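Local atomic coordinates of L-isoleucine-4-hydroxylase (Bacillus thuringiensis, PDB entry 6LNH), a protein that catalyses the iron(II)- and 2-oxoglutarate-dependent hydroxylation of L-isoleucine to (4S)-4-hydroxy-L-isoleucine, and also oxidises several other aliphatic and sulfur-containing amino acids. Residues N90-S95 and D172-V177; R127-F132 and L241-S246. All blocks are in the same frame, centred on the assembly; numbering follows the deposited sequence.

Contact 1 (N90-S95 and D172-V177)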
# COMPACT_ATOMS: atom_id res chain seq x y z
N ASN C 90 4.57 -24.93 -30.72
CA ASN C 90 4.12 -24.30 -29.46
C ASN C 90 2.60 -24.44 -29.33
O ASN C 90 1.95 -23.46 -28.93
CB ASN C 90 4.60 -22.85 -29.34
CG ASN C 90 3.77 -21.90 -30.16
OD1 ASN C 90 3.07 -22.32 -31.08
ND2 ASN C 90 3.82 -20.62 -29.83
N ASP C 91 2.07 -25.61 -29.66
CA ASP C 91 0.61 -25.85 -29.53
C ASP C 91 0.30 -26.20 -28.07
O ASP C 91 0.93 -27.13 -27.54
CB ASP C 91 0.12 -26.93 -30.50
CG ASP C 91 1.14 -28.03 -30.73
OD1 ASP C 91 1.67 -28.56 -29.73
OD2 ASP C 91 1.40 -28.35 -31.90
N TYR C 92 -0.64 -25.48 -27.46
CA TYR C 92 -1.01 -25.73 -26.04
C TYR C 92 -2.48 -26.14 -25.98
O TYR C 92 -3.35 -25.28 -26.16
CB TYR C 92 -0.74 -24.48 -25.20
CG TYR C 92 -0.93 -24.67 -23.72
CD1 TYR C 92 -0.22 -25.63 -23.02
CD2 TYR C 92 -1.82 -23.88 -23.01
CE1 TYR C 92 -0.39 -25.80 -21.66
CE2 TYR C 92 -2.00 -24.04 -21.65
CZ TYR C 92 -1.29 -25.01 -20.97
OH TYR C 92 -1.46 -25.18 -19.63
N PHE C 93 -2.75 -27.43 -25.73
CA PHE C 93 -4.15 -27.91 -25.64
C PHE C 93 -4.66 -27.82 -24.21
O PHE C 93 -4.04 -28.39 -23.30
CB PHE C 93 -4.30 -29.32 -26.20
CG PHE C 93 -5.73 -29.79 -26.26
CD1 PHE C 93 -6.38 -30.26 -25.13
CD2 PHE C 93 -6.45 -29.75 -27.45
CE1 PHE C 93 -7.70 -30.68 -25.18
CE2 PHE C 93 -7.76 -30.17 -27.50
CZ PHE C 93 -8.39 -30.63 -26.37
N GLN C 94 -5.79 -27.12 -24.03
CA GLN C 94 -6.45 -26.94 -22.72
C GLN C 94 -7.92 -27.36 -22.88
O GLN C 94 -8.65 -26.68 -23.62
CB GLN C 94 -6.39 -25.47 -22.30
CG GLN C 94 -5.44 -25.20 -21.14
CD GLN C 94 -5.36 -23.73 -20.82
OE1 GLN C 94 -5.36 -22.88 -21.71
NE2 GLN C 94 -5.30 -23.41 -19.54
N SER C 95 -8.32 -28.44 -22.20
CA SER C 95 -9.73 -28.92 -22.29
C SER C 95 -10.69 -27.82 -21.84
O SER C 95 -10.38 -27.14 -20.83
CB SER C 95 -9.92 -30.19 -21.51
OG SER C 95 -9.88 -29.94 -20.12
N ASP C 172 -3.99 -27.30 -11.84
CA ASP C 172 -3.42 -27.10 -13.20
C ASP C 172 -3.22 -28.47 -13.86
O ASP C 172 -3.17 -29.48 -13.13
CB ASP C 172 -2.10 -26.33 -13.13
CG ASP C 172 -2.26 -24.89 -12.69
OD1 ASP C 172 -3.41 -24.40 -12.70
OD2 ASP C 172 -1.24 -24.27 -12.33
N ASP C 173 -3.09 -28.48 -15.18
CA ASP C 173 -2.89 -29.72 -15.92
C ASP C 173 -1.57 -30.40 -15.55
O ASP C 173 -1.50 -31.64 -15.54
CB ASP C 173 -2.94 -29.46 -17.42
CG ASP C 173 -4.35 -29.14 -17.91
OD1 ASP C 173 -5.31 -29.49 -17.21
OD2 ASP C 173 -4.48 -28.55 -19.01
N GLU C 174 -0.53 -29.63 -15.27
CA GLU C 174 0.82 -30.12 -15.04
C GLU C 174 1.04 -30.44 -13.56
O GLU C 174 0.63 -29.67 -12.68
CB GLU C 174 1.85 -29.09 -15.49
CG GLU C 174 1.73 -28.73 -16.97
CD GLU C 174 0.72 -27.62 -17.22
OE1 GLU C 174 0.13 -27.12 -16.24
OE2 GLU C 174 0.51 -27.25 -18.40
N PRO C 175 1.67 -31.58 -13.27
CA PRO C 175 1.86 -31.98 -11.86
C PRO C 175 2.72 -31.03 -11.04
O PRO C 175 2.56 -30.99 -9.82
CB PRO C 175 2.50 -33.38 -11.97
CG PRO C 175 2.99 -33.48 -13.39
CD PRO C 175 2.08 -32.64 -14.21
N VAL C 176 3.63 -30.28 -11.66
CA VAL C 176 4.45 -29.31 -10.95
C VAL C 176 4.47 -28.02 -11.76
O VAL C 176 4.82 -28.03 -12.94
CB VAL C 176 5.89 -29.82 -10.71
CG1 VAL C 176 6.69 -28.78 -9.93
CG2 VAL C 176 5.88 -31.14 -9.97
N VAL C 177 4.11 -26.91 -11.11
CA VAL C 177 4.05 -25.60 -11.75
C VAL C 177 4.77 -24.59 -10.87
O VAL C 177 4.53 -24.53 -9.66
CB VAL C 177 2.59 -25.16 -12.00
CG1 VAL C 177 2.52 -23.68 -12.37
CG2 VAL C 177 1.95 -26.02 -13.08
O HOH W 1 -6.46 -30.29 -21.21

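Contact 2 (R127-F132 and L241-S246)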
# COMPACT_ATOMS: atom_id res chain seq x y z
N ARG C 127 16.56 -23.47 -14.83
CA ARG C 127 17.43 -24.53 -14.34
C ARG C 127 17.19 -24.82 -12.86
O ARG C 127 17.24 -25.97 -12.43
CB ARG C 127 18.90 -24.19 -14.60
CG ARG C 127 19.31 -24.38 -16.06
CD ARG C 127 18.66 -25.62 -16.68
NE ARG C 127 18.22 -25.38 -18.06
CZ ARG C 127 17.44 -26.22 -18.75
NH1 ARG C 127 17.02 -27.34 -18.20
NH2 ARG C 127 17.09 -25.92 -20.00
N PHE C 128 16.93 -23.78 -12.06
CA PHE C 128 16.55 -24.01 -10.67
C PHE C 128 15.25 -24.80 -10.59
O PHE C 128 15.13 -25.76 -9.82
CB PHE C 128 16.42 -22.70 -9.90
CG PHE C 128 15.83 -22.88 -8.54
CD1 PHE C 128 16.63 -23.23 -7.46
CD2 PHE C 128 14.46 -22.73 -8.32
CE1 PHE C 128 16.09 -23.42 -6.21
CE2 PHE C 128 13.92 -22.93 -7.07
CZ PHE C 128 14.73 -23.27 -6.01
N ASP C 129 14.24 -24.38 -11.37
CA ASP C 129 12.95 -25.06 -11.34
C ASP C 129 13.09 -26.51 -11.76
O ASP C 129 12.49 -27.41 -11.16
CB ASP C 129 11.95 -24.34 -12.24
CG ASP C 129 11.65 -22.93 -11.78
OD1 ASP C 129 12.08 -22.56 -10.67
OD2 ASP C 129 10.97 -22.20 -12.53
N THR C 130 13.90 -26.76 -12.80
CA THR C 130 14.10 -28.12 -13.28
C THR C 130 14.77 -28.98 -12.22
O THR C 130 14.38 -30.14 -12.00
CB THR C 130 14.92 -28.10 -14.57
OG1 THR C 130 14.26 -27.28 -15.54
CG2 THR C 130 15.06 -29.50 -15.13
N GLU C 131 15.79 -28.44 -11.55
CA GLU C 131 16.50 -29.21 -10.53
C GLU C 131 15.60 -29.50 -9.34
O GLU C 131 15.71 -30.56 -8.71
CB GLU C 131 17.75 -28.45 -10.09
CG GLU C 131 18.48 -29.03 -8.89
CD GLU C 131 19.73 -28.24 -8.54
OE1 GLU C 131 20.43 -27.79 -9.47
OE2 GLU C 131 20.01 -28.06 -7.33
N PHE C 132 14.69 -28.57 -9.02
CA PHE C 132 13.72 -28.81 -7.96
C PHE C 132 12.69 -29.85 -8.39
O PHE C 132 12.36 -30.76 -7.62
CB PHE C 132 13.04 -27.48 -7.59
CG PHE C 132 12.04 -27.58 -6.45
CD1 PHE C 132 10.88 -28.34 -6.55
CD2 PHE C 132 12.26 -26.88 -5.27
CE1 PHE C 132 9.98 -28.41 -5.50
CE2 PHE C 132 11.36 -26.95 -4.22
CZ PHE C 132 10.22 -27.71 -4.34
N LEU C 241 5.60 -15.30 -14.86
CA LEU C 241 6.28 -16.36 -15.60
C LEU C 241 5.91 -17.69 -14.97
O LEU C 241 6.13 -17.89 -13.77
CB LEU C 241 7.80 -16.17 -15.59
CG LEU C 241 8.56 -17.28 -16.31
CD1 LEU C 241 8.33 -17.23 -17.81
CD2 LEU C 241 10.05 -17.22 -15.99
N LEU C 242 5.36 -18.60 -15.76
CA LEU C 242 5.05 -19.95 -15.32
C LEU C 242 6.05 -20.92 -15.94
O LEU C 242 6.31 -20.87 -17.14
CB LEU C 242 3.63 -20.36 -15.70
CG LEU C 242 2.44 -19.64 -15.07
CD1 LEU C 242 1.17 -19.96 -15.85
CD2 LEU C 242 2.28 -20.04 -13.62
N VAL C 243 6.60 -21.81 -15.11
CA VAL C 243 7.46 -22.89 -15.57
C VAL C 243 6.81 -24.19 -15.12
O VAL C 243 6.79 -24.50 -13.92
CB VAL C 243 8.90 -22.76 -15.04
CG1 VAL C 243 9.78 -23.83 -15.66
CG2 VAL C 243 9.45 -21.38 -15.34
N THR C 244 6.29 -24.95 -16.08
CA THR C 244 5.53 -26.17 -15.81
C THR C 244 6.29 -27.40 -16.27
O THR C 244 7.06 -27.36 -17.23
CB THR C 244 4.17 -26.12 -16.50
OG1 THR C 244 4.34 -26.31 -17.91
CG2 THR C 244 3.50 -24.77 -16.25
N PHE C 245 6.08 -28.51 -15.56
CA PHE C 245 6.68 -29.79 -15.87
C PHE C 245 5.59 -30.83 -16.08
O PHE C 245 4.82 -31.12 -15.15
CB PHE C 245 7.65 -30.22 -14.77
CG PHE C 245 8.79 -29.25 -14.56
CD1 PHE C 245 8.59 -28.04 -13.91
CD2 PHE C 245 10.05 -29.54 -15.05
CE1 PHE C 245 9.62 -27.15 -13.74
CE2 PHE C 245 11.09 -28.65 -14.88
CZ PHE C 245 10.87 -27.45 -14.23
N SER C 246 5.51 -31.38 -17.30
CA SER C 246 4.54 -32.41 -17.63
C SER C 246 5.16 -33.40 -18.61
O SER C 246 6.25 -33.18 -19.14
CB SER C 246 3.25 -31.81 -18.20
OG SER C 246 3.49 -31.10 -19.40

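Contact 1 (N90-S95 and D172-V177)
Y92 reaches E174 with its phenol hydroxyl. From CB the side chain leaves with CG anti to the backbone N (chi1 -173°), which sends the ring across the gap toward 172-177. H150 meets this ring edge-to-face, and Y72 also packs on it. At the far edge, CE1 lies 3.7 Å from OE2 of E174, close to the ring plane. At the tip, Y92 OH donates a hydrogen bond of 3.1 Å to E174 OE2, which accepts with its syn lone pair. Ring and carboxylate are nearly coplanar, with 5° between their planes. A bend in the E174 chain at chi2 brings OE2 to the tyrosine hydroxyl, and the side chain also rests on T244 and S246. The bond is part of a surface contact that joins two loops near the iron site of the double-stranded beta-helix (cupin) fold of 2-oxoglutarate dioxygenases. D172 of the second loop supplies the aspartate of the His-Asp-His iron site. Next to it, D173 points toward 90-95, and its OD2 is 4.1 Å from CG of Q94, a loose contact. A water accepts from S95 N at 2.8 Å and donates a weak bond of 3.4 Å to D173 OD2.

Contact 2 (R127-F132 and L241-S246)
The axes of helix segment 127-132 and strand segment 241-246 approach to 9.4 Å and run 33° from parallel, with the CA atoms of D129 and V243, and of T130 and F245, nearest each other. Helix 120-134 here packs against the larger sheet of the cupin-type double-stranded beta-helix. Strand 236-247 lies inside that sheet, between strands 176-184 and 145-156. The contact is buried, and no hydrogen bond crosses it. F245 has more of its surface buried by the other segment than any other residue here. With CG beside its backbone N (chi1 -61°), the ring is carried out to the helix backbone. Its tip, CZ, comes to 3.4 Å from T130 N, an approach oblique to the ring. Side-chain atoms of the helix line the ring edge: D129 CB is 3.8 Å from CZ, and T130 OG1 is 3.5 Å from CE2, both in the ring plane. That hydroxyl has its polar partner in the helix itself, the carbonyl oxygen of V126, one turn back. I147 of strand 145-156 also touches T130, V243 and F245. D129 points toward the strand, and its buried carboxylate is answered by H180 of strand 176-184, whose NE2 hydrogen-bonds OD2. This may favour a charged carboxylate. The same oxygen presses on the V243 side chain, 3.3 Å from CG2.

Contacts 1 and 2 lie on the same sheet, their centres 13 Å apart. They meet where strands 176-184 and 236-247 run side by side: V176 O and F245 N are 2.9 Å apart, a probable hydrogen bond. F245 sends its ring to the helix, while T244, pointing away from the helix, packs its CB on E174 CG at 3.6 Å. Segment 172-177 of contact 1 starts with D172, an iron ligand with H170 and H223. D172 itself does not touch 90-95, but the neighbouring D173 and E174 do. The Q94 side chain is about 8 Å from the metal. Contact 2 lies deeper, with the V243 side chain about 13 Å from the iron.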